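PDB 6QNM: oxygen-binding di-iron protein from Treponema denticola ATCC 35404, which binds oxygen at a di-iron site in a metallo-beta-lactamase-like fold and serves as a chemotaxis sensor. Local coordinates for the interface of chains A and B. Residues are numbered along the deposited sequence; one frame, centred on the assembly and turned at random. Chains: chain A/B, Oxygen-binding di-iron protein.

The interface of chains A and B. Residues chain A 148, 172-173, 199; chain B 105-106, 109.
A:Tyr199 meets B:Leu105 tip to tip across the interface of chains A and B, with B:Trp106 and B:Phe109 at its sides. With CG anti to its carbonyl carbon (chi1 -80°), the side chain leaves the end of helix 185-199 pointing at chain B. Its CB and CG remain on the chain A side, and CD2 lies above one face of the A:His148 imidazole, toward the rim of that ring. CE2 then meets the six-membered end of the indole, 3.7 Å from B:Trp106 CH2, and B:Trp106 CZ3 lies at the edge of the phenol ring in its plane. On the other rim CE1 faces the isobutyl group, 3.8 Å from B:Leu105 CD2. This methyl sits over the phenol face as a CH-pi contact and comes 3.6 Å from A:Tyr199 CZ. At the tip, the phenol oxygen OH stands 3.2 Å from the backbone carbonyl O of B:Leu105 without forming a hydrogen bond. B:Phe109 CE2 flanks the same oxygen, 3.4 Å from A:Tyr199 OH. The rings of B:Phe109 and A:Phe173 run nearly parallel but slipped, meeting rim to rim, with B:Phe109 CZ 3.3 Å from A:Phe173 CE1. A:Val172 CG2 wedges in beside them, over the centre of the A:Phe173 face and 4.0 Å from CZ at the edge of B:Phe109. Contacts across the patch are apolar, aromatic and aliphatic. In the metallo-beta-lactamase-like fold A:His148 is probably an iron ligand, and A:Tyr199 may thus link the di-iron site to helix 104-107 and the following loop of the other chain; the two-fold pairing of the deposited assembly may or may not be the biological dimer.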
loop_
_atom_site.group_PDB
_atom_site.type_symbol
_atom_site.label_atom_id
_atom_site.label_comp_id
_atom_site.label_asym_id
_atom_site.label_seq_id
_atom_site.Cartn_x
_atom_site.Cartn_y
_atom_site.Cartn_z
ATOM N N HIS A 148 5.366 -6.330 2.400
ATOM C CA HIS A 148 5.170 -5.430 3.532
ATOM C C HIS A 148 3.695 -5.173 3.849
ATOM O O HIS A 148 3.356 -4.711 4.941
ATOM C CB HIS A 148 5.862 -4.100 3.251
ATOM C CG HIS A 148 5.435 -3.460 1.965
ATOM N ND1 HIS A 148 4.273 -2.728 1.848
ATOM C CD2 HIS A 148 6.013 -3.446 0.740
ATOM C CE1 HIS A 148 4.155 -2.289 0.607
ATOM N NE2 HIS A 148 5.197 -2.712 -0.086
ATOM N N VAL A 172 13.741 -3.571 -6.188
ATOM C CA VAL A 172 13.050 -2.350 -6.581
ATOM C C VAL A 172 14.105 -1.250 -6.567
ATOM O O VAL A 172 15.231 -1.477 -6.115
ATOM C CB VAL A 172 11.860 -2.034 -5.658
ATOM C CG1 VAL A 172 10.984 -3.264 -5.481
ATOM C CG2 VAL A 172 12.346 -1.532 -4.313
ATOM N N PHE A 173 13.755 -0.063 -7.068
ATOM C CA PHE A 173 14.640 1.099 -7.190
ATOM C C PHE A 173 15.685 0.937 -8.294
ATOM O O PHE A 173 16.019 1.910 -8.976
ATOM C CB PHE A 173 15.402 1.403 -5.889
ATOM C CG PHE A 173 14.554 1.436 -4.648
ATOM C CD1 PHE A 173 13.414 2.217 -4.579
ATOM C CD2 PHE A 173 14.937 0.716 -3.525
ATOM C CE1 PHE A 173 12.656 2.255 -3.420
ATOM C CE2 PHE A 173 14.180 0.749 -2.365
ATOM C CZ PHE A 173 13.037 1.517 -2.314
ATOM N N TYR A 199 11.125 -2.150 4.693
ATOM C CA TYR A 199 9.739 -2.471 4.357
ATOM C C TYR A 199 9.201 -3.730 5.026
ATOM O O TYR A 199 8.025 -3.761 5.397
ATOM C CB TYR A 199 9.578 -2.622 2.843
ATOM C CG TYR A 199 9.473 -1.314 2.088
ATOM C CD1 TYR A 199 10.580 -0.490 1.927
ATOM C CD2 TYR A 199 8.267 -0.909 1.535
ATOM C CE1 TYR A 199 10.487 0.703 1.230
ATOM C CE2 TYR A 199 8.164 0.278 0.840
ATOM C CZ TYR A 199 9.273 1.078 0.688
ATOM O OH TYR A 199 9.162 2.258 -0.007
ATOM N N LEU B 105 9.565 7.319 1.486
ATOM C CA LEU B 105 9.500 5.989 0.885
ATOM C C LEU B 105 8.751 6.005 -0.439
ATOM O O LEU B 105 9.068 5.219 -1.341
ATOM C CB LEU B 105 8.831 5.001 1.843
ATOM C CG LEU B 105 9.708 4.195 2.805
ATOM C CD1 LEU B 105 10.430 5.114 3.779
ATOM C CD2 LEU B 105 8.865 3.178 3.564
ATOM N N TRP B 106 7.777 6.903 -0.593
ATOM C CA TRP B 106 6.929 6.889 -1.775
ATOM C C TRP B 106 7.315 7.950 -2.794
ATOM O O TRP B 106 6.920 7.837 -3.961
ATOM C CB TRP B 106 5.458 7.071 -1.370
ATOM C CG TRP B 106 5.020 6.165 -0.237
ATOM C CD1 TRP B 106 4.467 6.547 0.953
ATOM C CD2 TRP B 106 5.103 4.732 -0.197
ATOM N NE1 TRP B 106 4.199 5.443 1.730
ATOM C CE2 TRP B 106 4.582 4.317 1.047
ATOM C CE3 TRP B 106 5.565 3.761 -1.090
ATOM C CZ2 TRP B 106 4.515 2.977 1.420
ATOM C CZ3 TRP B 106 5.494 2.432 -0.719
ATOM C CH2 TRP B 106 4.973 2.051 0.523
ATOM N N PHE B 109 9.411 6.404 -5.759
ATOM C CA PHE B 109 8.747 5.652 -6.815
ATOM C C PHE B 109 7.994 6.540 -7.792
ATOM O O PHE B 109 7.496 6.040 -8.807
ATOM C CB PHE B 109 7.760 4.646 -6.216
ATOM C CG PHE B 109 8.410 3.517 -5.474
ATOM C CD1 PHE B 109 9.236 2.620 -6.131
ATOM C CD2 PHE B 109 8.174 3.339 -4.121
ATOM C CE1 PHE B 109 9.826 1.572 -5.448
ATOM C CE2 PHE B 109 8.761 2.293 -3.432
ATOM C CZ PHE B 109 9.583 1.406 -4.098
#